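Local structure of ferrous iron uptake transporter protein B (Streptococcus thermophilus, 3TAH) at residues T4-I9 / K156-T161; R40-V45 / D50-D55; D228-T233 / E239-I244. The protein binds guanine nucleotide through its cytosolic G-protein domain, the part present here, and as a whole probably drives ferrous iron uptake across the cell membrane. The protein carries 1 engineered substitution. All coordinates share one frame; numbering follows the deposited sequence.

Contact 1: T4-I9 / K156-T161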
loop_
_atom_site.group_PDB
_atom_site.type_symbol
_atom_site.label_atom_id
_atom_site.label_comp_id
_atom_site.label_asym_id
_atom_site.label_seq_id
_atom_site.Cartn_x
_atom_site.Cartn_y
_atom_site.Cartn_z
ATOM N N THR A 4 -17.481 6.717 -5.384
ATOM C CA THR A 4 -16.483 5.988 -4.577
ATOM C C THR A 4 -15.230 5.856 -5.452
ATOM O O THR A 4 -15.286 5.280 -6.530
ATOM C CB THR A 4 -16.982 4.634 -4.071
ATOM O OG1 THR A 4 -18.099 4.831 -3.209
ATOM C CG2 THR A 4 -15.909 3.926 -3.242
ATOM N N GLU A 5 -14.114 6.415 -4.991
ATOM C CA GLU A 5 -12.864 6.411 -5.736
ATOM C C GLU A 5 -11.989 5.285 -5.217
ATOM O O GLU A 5 -11.603 5.299 -4.043
ATOM C CB GLU A 5 -12.137 7.734 -5.545
ATOM C CG GLU A 5 -11.081 8.000 -6.575
ATOM C CD GLU A 5 -11.662 8.351 -7.932
ATOM O OE1 GLU A 5 -10.906 8.323 -8.916
ATOM O OE2 GLU A 5 -12.872 8.653 -8.012
ATOM N N ILE A 6 -11.688 4.340 -6.099
ATOM C CA ILE A 6 -10.915 3.159 -5.770
ATOM C C ILE A 6 -9.568 3.243 -6.479
ATOM O O ILE A 6 -9.515 3.178 -7.706
ATOM C CB ILE A 6 -11.654 1.867 -6.175
ATOM C CG1 ILE A 6 -13.025 1.791 -5.488
ATOM C CG2 ILE A 6 -10.796 0.648 -5.830
ATOM C CD1 ILE A 6 -13.877 0.582 -5.840
ATOM N N ALA A 7 -8.487 3.372 -5.706
ATOM C CA ALA A 7 -7.137 3.419 -6.262
ATOM C C ALA A 7 -6.631 2.002 -6.547
ATOM O O ALA A 7 -6.494 1.213 -5.624
ATOM C CB ALA A 7 -6.166 4.148 -5.303
ATOM N N LEU A 8 -6.351 1.697 -7.810
ATOM C CA LEU A 8 -5.835 0.391 -8.236
ATOM C C LEU A 8 -4.312 0.464 -8.335
ATOM O O LEU A 8 -3.777 1.282 -9.081
ATOM C CB LEU A 8 -6.449 0.017 -9.586
ATOM C CG LEU A 8 -6.196 -1.380 -10.129
ATOM C CD1 LEU A 8 -6.988 -2.382 -9.324
ATOM C CD2 LEU A 8 -6.568 -1.465 -11.604
ATOM N N ILE A 9 -3.604 -0.381 -7.585
ATOM C CA ILE A 9 -2.153 -0.367 -7.604
ATOM C C ILE A 9 -1.559 -1.745 -7.300
ATOM O O ILE A 9 -2.136 -2.564 -6.585
ATOM C CB ILE A 9 -1.600 0.732 -6.637
ATOM C CG1 ILE A 9 -0.086 0.900 -6.778
ATOM C CG2 ILE A 9 -1.971 0.433 -5.200
ATOM C CD1 ILE A 9 0.431 2.169 -6.097
ATOM N N LYS A 156 -16.521 -5.263 -5.424
ATOM C CA LYS A 156 -17.557 -5.082 -4.396
ATOM C C LYS A 156 -16.989 -4.916 -2.983
ATOM O O LYS A 156 -17.429 -4.051 -2.200
ATOM C CB LYS A 156 -18.533 -6.269 -4.400
ATOM C CG LYS A 156 -19.744 -6.098 -3.461
ATOM C CD LYS A 156 -20.747 -7.239 -3.614
ATOM C CE LYS A 156 -21.903 -7.095 -2.631
ATOM N NZ LYS A 156 -22.828 -8.266 -2.705
ATOM N N LYS A 157 -16.020 -5.763 -2.657
ATOM C CA LYS A 157 -15.353 -5.711 -1.369
ATOM C C LYS A 157 -14.634 -4.381 -1.184
ATOM O O LYS A 157 -14.813 -3.714 -0.148
ATOM C CB LYS A 157 -14.378 -6.882 -1.236
ATOM C CG LYS A 157 -13.659 -7.025 0.100
ATOM C CD LYS A 157 -14.600 -7.086 1.297
ATOM C CE LYS A 157 -15.487 -8.317 1.257
ATOM N NZ LYS A 157 -16.227 -8.470 2.546
ATOM N N ALA A 158 -13.845 -3.988 -2.187
ATOM C CA ALA A 158 -13.122 -2.720 -2.145
ATOM C C ALA A 158 -14.099 -1.566 -1.975
ATOM O O ALA A 158 -13.859 -0.667 -1.158
ATOM C CB ALA A 158 -12.254 -2.523 -3.397
ATOM N N ALA A 159 -15.204 -1.602 -2.726
ATOM C CA ALA A 159 -16.229 -0.547 -2.642
ATOM C C ALA A 159 -16.859 -0.387 -1.255
ATOM O O ALA A 159 -17.301 0.726 -0.931
ATOM C CB ALA A 159 -17.320 -0.746 -3.710
ATOM N N HIS A 160 -16.881 -1.463 -0.453
ATOM C CA HIS A 160 -17.437 -1.457 0.912
ATOM C C HIS A 160 -16.384 -1.459 2.023
ATOM O O HIS A 160 -16.720 -1.660 3.187
ATOM C CB HIS A 160 -18.396 -2.643 1.086
ATOM C CG HIS A 160 -19.651 -2.489 0.289
ATOM N ND1 HIS A 160 -19.784 -2.983 -0.990
ATOM C CD2 HIS A 160 -20.820 -1.866 0.577
ATOM C CE1 HIS A 160 -20.985 -2.685 -1.454
ATOM N NE2 HIS A 160 -21.633 -2.004 -0.525
ATOM N N THR A 161 -15.129 -1.218 1.648
ATOM C CA THR A 161 -13.984 -1.168 2.548
ATOM C C THR A 161 -13.278 0.173 2.311
ATOM O O THR A 161 -12.265 0.261 1.601
ATOM C CB THR A 161 -13.040 -2.353 2.301
ATOM O OG1 THR A 161 -13.780 -3.578 2.341
ATOM C CG2 THR A 161 -11.917 -2.389 3.357
#

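Contact 2: R40-V45 / D50-D55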
loop_
_atom_site.group_PDB
_atom_site.type_symbol
_atom_site.label_atom_id
_atom_site.label_comp_id
_atom_site.label_asym_id
_atom_site.label_seq_id
_atom_site.Cartn_x
_atom_site.Cartn_y
_atom_site.Cartn_z
ATOM N N ARG A 40 -1.803 9.274 -16.576
ATOM C CA ARG A 40 -2.911 9.297 -15.635
ATOM C C ARG A 40 -4.093 8.650 -16.320
ATOM O O ARG A 40 -4.575 9.165 -17.340
ATOM C CB ARG A 40 -3.250 10.726 -15.244
ATOM C CG ARG A 40 -4.356 10.880 -14.223
ATOM C CD ARG A 40 -4.541 12.364 -13.953
ATOM N NE ARG A 40 -5.435 12.649 -12.841
ATOM C CZ ARG A 40 -5.720 13.880 -12.407
ATOM N NH1 ARG A 40 -5.198 14.961 -12.996
ATOM N NH2 ARG A 40 -6.550 14.032 -11.378
ATOM N N LYS A 41 -4.560 7.531 -15.765
ATOM C CA LYS A 41 -5.631 6.762 -16.373
ATOM C C LYS A 41 -6.676 6.392 -15.337
ATOM O O LYS A 41 -6.343 5.952 -14.240
ATOM C CB LYS A 41 -5.086 5.493 -17.010
ATOM C CG LYS A 41 -6.147 4.635 -17.719
ATOM C CD LYS A 41 -5.505 3.539 -18.562
ATOM C CE LYS A 41 -4.724 2.524 -17.711
ATOM N NZ LYS A 41 -4.244 1.368 -18.537
ATOM N N SER A 42 -7.935 6.557 -15.719
ATOM C CA SER A 42 -9.052 6.166 -14.884
ATOM C C SER A 42 -10.193 5.669 -15.744
ATOM O O SER A 42 -10.213 5.891 -16.960
ATOM C CB SER A 42 -9.521 7.339 -14.035
ATOM O OG SER A 42 -10.026 8.379 -14.862
ATOM N N GLY A 43 -11.130 5.000 -15.083
ATOM C CA GLY A 43 -12.348 4.493 -15.719
ATOM C C GLY A 43 -13.405 4.166 -14.696
ATOM O O GLY A 43 -13.083 3.842 -13.550
ATOM N N LEU A 44 -14.675 4.254 -15.097
ATOM C CA LEU A 44 -15.787 3.868 -14.242
ATOM C C LEU A 44 -15.952 2.351 -14.262
ATOM O O LEU A 44 -15.668 1.706 -15.279
ATOM C CB LEU A 44 -17.080 4.549 -14.697
ATOM C CG LEU A 44 -17.054 6.090 -14.675
ATOM C CD1 LEU A 44 -18.428 6.656 -15.093
ATOM C CD2 LEU A 44 -16.629 6.642 -13.316
ATOM N N VAL A 45 -16.410 1.778 -13.152
ATOM C CA VAL A 45 -16.636 0.323 -13.104
ATOM C C VAL A 45 -17.810 0.016 -14.050
ATOM O O VAL A 45 -18.895 0.542 -13.863
ATOM C CB VAL A 45 -16.897 -0.180 -11.691
ATOM C CG1 VAL A 45 -17.251 -1.670 -11.683
ATOM C CG2 VAL A 45 -15.660 0.055 -10.818
ATOM N N ASP A 50 -21.247 4.212 -10.404
ATOM C CA ASP A 50 -20.957 4.985 -9.183
ATOM C C ASP A 50 -19.540 4.761 -8.622
ATOM O O ASP A 50 -19.128 5.487 -7.722
ATOM C CB ASP A 50 -21.977 4.669 -8.080
ATOM C CG ASP A 50 -23.345 5.268 -8.352
ATOM O OD1 ASP A 50 -23.406 6.362 -8.946
ATOM O OD2 ASP A 50 -24.358 4.658 -7.952
ATOM N N LEU A 51 -18.815 3.758 -9.124
ATOM C CA LEU A 51 -17.452 3.467 -8.692
ATOM C C LEU A 51 -16.457 3.902 -9.756
ATOM O O LEU A 51 -16.598 3.538 -10.933
ATOM C CB LEU A 51 -17.271 1.969 -8.435
ATOM C CG LEU A 51 -18.283 1.242 -7.552
ATOM C CD1 LEU A 51 -17.877 -0.225 -7.445
ATOM C CD2 LEU A 51 -18.424 1.869 -6.177
ATOM N N GLU A 52 -15.446 4.673 -9.360
ATOM C CA GLU A 52 -14.388 5.052 -10.293
ATOM C C GLU A 52 -13.069 4.400 -9.897
ATOM O O GLU A 52 -12.686 4.434 -8.725
ATOM C CB GLU A 52 -14.210 6.559 -10.327
ATOM C CG GLU A 52 -13.186 7.028 -11.351
ATOM C CD GLU A 52 -13.273 8.524 -11.608
ATOM O OE1 GLU A 52 -13.453 8.935 -12.773
ATOM O OE2 GLU A 52 -13.169 9.287 -10.637
ATOM N N ILE A 53 -12.389 3.820 -10.877
ATOM C CA ILE A 53 -11.078 3.219 -10.678
ATOM C C ILE A 53 -10.034 4.245 -11.103
ATOM O O ILE A 53 -10.005 4.682 -12.260
ATOM C CB ILE A 53 -10.906 1.925 -11.497
ATOM C CG1 ILE A 53 -12.066 0.952 -11.221
ATOM C CG2 ILE A 53 -9.573 1.281 -11.224
ATOM C CD1 ILE A 53 -12.298 0.607 -9.783
ATOM N N GLN A 54 -9.195 4.643 -10.155
ATOM C CA GLN A 54 -8.042 5.460 -10.453
ATOM C C GLN A 54 -6.885 4.494 -10.598
ATOM O O GLN A 54 -6.404 3.945 -9.591
ATOM C CB GLN A 54 -7.756 6.471 -9.330
ATOM C CG GLN A 54 -6.533 7.351 -9.592
ATOM C CD GLN A 54 -6.672 8.163 -10.854
ATOM O OE1 GLN A 54 -7.500 9.053 -10.911
ATOM N NE2 GLN A 54 -5.870 7.851 -11.876
ATOM N N ASP A 55 -6.438 4.268 -11.831
ATOM C CA ASP A 55 -5.242 3.475 -12.033
ATOM C C ASP A 55 -4.069 4.289 -11.486
ATOM O O ASP A 55 -4.071 5.532 -11.521
ATOM C CB ASP A 55 -5.030 3.108 -13.504
ATOM C CG ASP A 55 -3.972 2.038 -13.698
ATOM O OD1 ASP A 55 -3.965 1.041 -12.946
ATOM O OD2 ASP A 55 -3.144 2.198 -14.614
HETATM O O HOH W 1 -7.676 10.856 -12.800
HETATM O O HOH W 2 -2.725 6.655 -13.565
HETATM O O HOH W 3 -3.419 -0.150 -16.396
HETATM O O HOH W 4 -12.643 7.910 -15.220
#

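Contact 3: D228-T233 / E239-I244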
loop_
_atom_site.group_PDB
_atom_site.type_symbol
_atom_site.label_atom_id
_atom_site.label_comp_id
_atom_site.label_asym_id
_atom_site.label_seq_id
_atom_site.Cartn_x
_atom_site.Cartn_y
_atom_site.Cartn_z
ATOM N N ASP A 228 17.707 11.976 17.277
ATOM C CA ASP A 228 18.064 11.177 18.461
ATOM C C ASP A 228 17.448 9.767 18.407
ATOM O O ASP A 228 18.132 8.773 18.647
ATOM C CB ASP A 228 17.571 11.866 19.738
ATOM C CG ASP A 228 18.443 13.035 20.198
ATOM O OD1 ASP A 228 19.559 13.247 19.676
ATOM O OD2 ASP A 228 17.991 13.750 21.128
ATOM N N ILE A 229 16.161 9.689 18.086
ATOM C CA ILE A 229 15.435 8.395 18.003
ATOM C C ILE A 229 16.097 7.443 16.986
ATOM O O ILE A 229 16.290 6.246 17.251
ATOM C CB ILE A 229 13.955 8.615 17.636
ATOM C CG1 ILE A 229 13.221 9.319 18.787
ATOM C CG2 ILE A 229 13.250 7.280 17.305
ATOM C CD1 ILE A 229 11.964 10.051 18.361
ATOM N N ILE A 230 16.435 7.990 15.826
ATOM C CA ILE A 230 17.106 7.223 14.760
ATOM C C ILE A 230 18.472 6.723 15.207
ATOM O O ILE A 230 18.817 5.551 14.981
ATOM C CB ILE A 230 17.236 8.041 13.449
ATOM C CG1 ILE A 230 15.850 8.343 12.864
ATOM C CG2 ILE A 230 18.069 7.289 12.399
ATOM C CD1 ILE A 230 15.894 9.371 11.727
ATOM N N ARG A 231 19.239 7.596 15.859
ATOM C CA ARG A 231 20.598 7.254 16.254
ATOM C C ARG A 231 20.597 6.075 17.215
ATOM O O ARG A 231 21.284 5.077 16.963
ATOM C CB ARG A 231 21.328 8.451 16.872
ATOM C CG ARG A 231 22.812 8.202 17.172
ATOM C CD ARG A 231 23.472 9.375 17.902
ATOM N NE ARG A 231 22.836 9.664 19.195
ATOM C CZ ARG A 231 22.028 10.692 19.467
ATOM N NH1 ARG A 231 21.703 11.606 18.549
ATOM N NH2 ARG A 231 21.529 10.813 20.693
ATOM N N ILE A 232 19.817 6.179 18.287
ATOM C CA ILE A 232 19.804 5.136 19.313
ATOM C C ILE A 232 19.214 3.844 18.745
ATOM O O ILE A 232 19.678 2.757 19.087
ATOM C CB ILE A 232 19.094 5.582 20.656
ATOM C CG1 ILE A 232 19.224 4.503 21.741
ATOM C CG2 ILE A 232 17.615 5.999 20.432
ATOM C CD1 ILE A 232 20.689 4.111 22.100
ATOM N N THR A 233 18.207 3.955 17.871
ATOM C CA THR A 233 17.591 2.759 17.272
ATOM C C THR A 233 18.575 2.028 16.350
ATOM O O THR A 233 18.676 0.797 16.407
ATOM C CB THR A 233 16.261 3.101 16.580
ATOM O OG1 THR A 233 15.420 3.739 17.542
ATOM C CG2 THR A 233 15.568 1.843 16.063
ATOM N N GLU A 239 22.435 -1.583 12.634
ATOM C CA GLU A 239 22.036 -1.566 11.235
ATOM C C GLU A 239 21.563 -0.141 10.924
ATOM O O GLU A 239 21.120 0.567 11.832
ATOM C CB GLU A 239 20.902 -2.579 11.074
ATOM C CG GLU A 239 20.560 -3.013 9.664
ATOM C CD GLU A 239 21.327 -4.261 9.193
ATOM O OE1 GLU A 239 21.161 -5.361 9.785
ATOM O OE2 GLU A 239 22.080 -4.145 8.215
ATOM N N ASP A 240 21.661 0.281 9.667
ATOM C CA ASP A 240 21.165 1.603 9.268
ATOM C C ASP A 240 19.639 1.597 9.229
ATOM O O ASP A 240 19.017 0.560 8.966
ATOM C CB ASP A 240 21.735 2.044 7.917
ATOM C CG ASP A 240 21.198 1.233 6.773
ATOM O OD1 ASP A 240 21.732 0.139 6.530
ATOM O OD2 ASP A 240 20.235 1.690 6.125
ATOM N N ALA A 241 19.051 2.764 9.500
ATOM C CA ALA A 241 17.594 2.936 9.593
ATOM C C ALA A 241 16.806 2.361 8.406
ATOM O O ALA A 241 15.813 1.643 8.591
ATOM C CB ALA A 241 17.262 4.440 9.775
ATOM N N GLU A 242 17.240 2.666 7.184
ATOM C CA GLU A 242 16.531 2.164 6.004
ATOM C C GLU A 242 16.507 0.635 5.964
ATOM O O GLU A 242 15.472 0.035 5.658
ATOM C CB GLU A 242 17.126 2.700 4.702
ATOM C CG GLU A 242 16.283 2.318 3.499
ATOM N N SER A 243 17.642 0.020 6.273
ATOM C CA SER A 243 17.759 -1.443 6.309
ATOM C C SER A 243 16.879 -2.087 7.382
ATOM O O SER A 243 16.286 -3.140 7.147
ATOM C CB SER A 243 19.212 -1.875 6.529
ATOM O OG SER A 243 20.026 -1.544 5.421
ATOM N N ILE A 244 16.807 -1.457 8.551
ATOM C CA ILE A 244 15.971 -1.916 9.653
ATOM C C ILE A 244 14.534 -2.042 9.171
ATOM O O ILE A 244 13.894 -3.084 9.367
ATOM C CB ILE A 244 16.049 -0.955 10.886
ATOM C CG1 ILE A 244 17.418 -1.009 11.579
ATOM C CG2 ILE A 244 14.949 -1.295 11.905
ATOM C CD1 ILE A 244 17.662 0.154 12.570
#

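Contact 1: T4-I9 / K156-T161
The first torsion of I6 (chi1 -58°) sets CG2 anti to the backbone N and CG1 beside it. With chi2 at 178° the CG1 branch runs out straight, and both branches reach helix 151-159. CD1 ends over the backbone of A159, 4.0 Å from A159 N, and lies 4.3 Å from A159 CB. CG2, the shorter branch, meets A158 CB at 4.3 Å. One isoleucine thus touches two successive alanines. T4, two residues earlier on the same face of the strand, brings only its methyl: CG2 lies 4.2 Å from A159 O. No hydrogen bond crosses the contact. A158 and A159 carry only methyls, and T4 CA comes to 6.8 Å from A159 CA.

Near the helix end, two carbonyls of its last turn accept side-chain bonds. H160 ND1 donates to K156 O at 2.9 Å, with K156 O near the imidazole plane. T161 OG1 donates to K157 O at 2.7 Å from above the carbonyl plane. Around the contact, I6 also packs on S83 and L85, and A159 on L51. The arrangement is a helix laid on a central parallel strand, as in the alpha/beta fold of P-loop GTPases. Strand 4-10 leads into the P-loop.

Contact 2: R40-V45 / D50-D55
V45 and L51 point to the same side of the hairpin and their side chains cross at an angle. V45 CG2 presses on L51 CB at 3.5 Å, tighter than usual for two carbons. The same methyl lies 3.6 Å from I53 CD1. The first torsion of V45 (chi1 175°) puts CG2 beside the backbone N, where it serves both neighbours. Helix 16-24 adds F20 and I23 to this apolar side.

S42, L44, E52 and Q54 occupy the other face. L44 crosses the aliphatic part of E52, with L44 CD2 3.8 Å from E52 CB. E52 is extended, and a water joins its OE1 to S42 OG. R29 makes a long, weak ion pair with OE1; E52 OE2 lies close to like-charged E5. A further water donates to Q54 OE1 and takes a weak bond from R40 NE; the guanidinium and amide planes are 44° apart. The bend at chi2 (60°) curls Q54 over the backbone, and NE2 donates to D55 O at 3.0 Å, in the carbonyl plane and on a lone pair. This bond and the water on OE1 hold the amide's rotation.

K41 runs across D55: K41 CE is 3.5 Å from D55 OD2. A water spans K41 NZ and D55 OD2. The salt bridge of D55 is made by OD1 to K16 of the P-loop.

The backbones are joined by D55 N to K41 O, a two-way pair between G43 and I53, and V45 N to L51 O. This is an antiparallel beta hairpin in a GTPase sheet. It ends at D55, a magnesium ligand seen in this protein but without its metal here; D55 starts the predicted GTP-binding run D55 to G58, the DxxG motif of G proteins.

Contact 3: D228-T233 / E239-I244
I244 reaches across to T233 with the end of its longer branch. Its CB leaves the helix toward 228-233. At CB the chain divides: chi1 is -69°, with CG2 anti to the backbone N and CG1 beside it. CG2 makes no close contact with 228-233. CG1 carries the chain onward, and chi2 (166°) keeps it nearly straight. Only CD1 arrives at 228-233. It lies 4.0 Å from T233 O and 4.4 Å from T233 CG2, and so meets both the backbone and the methyl of one residue. F237, further along helix 220-237, and F206 of helix 198-206 also pack on I244.

One turn earlier on the second helix, A241 CB faces I230 CG2 at 4.0 Å, methyl against methyl. Helices 220-237 and 241-259 follow one another through a short turn, and this contact closes the corner between them in the FeoB cytosolic helical domain. The contact lies away from the nucleotide and magnesium sites. F206 touches I230, T233 and A241 as well.

No hydrogen bond joins the two segments; the polar groups bond locally. T233 OG1 donates to I229 O at 2.7 Å. T233 N reaches the same oxygen from the opposite face of the carbonyl plane, so I229 O is gripped twice. E234, on the same helix as T233, accepts from A241 N. D240 is the N-cap of helix 241-259. Its OD2 accepts from S243 N at 3.1 Å, from above the carboxylate plane, while S243 OG donates to D240 OD1 at 2.6 Å on the syn side.

In the fold
From the N terminus, strand 4-10 comes first and opens contact 1. The P-loop and helix 16-24 follow. Contact 2 then opens and closes within the short hairpin of strands 39-45 and 51-55. The chain builds the rest of the sheet before helix 151-159 returns to strand 4-10 and closes contact 1. Contact 2 therefore falls wholly within the long loop of contact 1. The two touch, because strands 4-10 and 51-55 are neighbours in one sheet: I6 N probably bonds to E52 O. Contact 3 comes later in series, in the helical domain. Its centre is about 35 Å from that of contact 1, on the opposite side of the chain's centre.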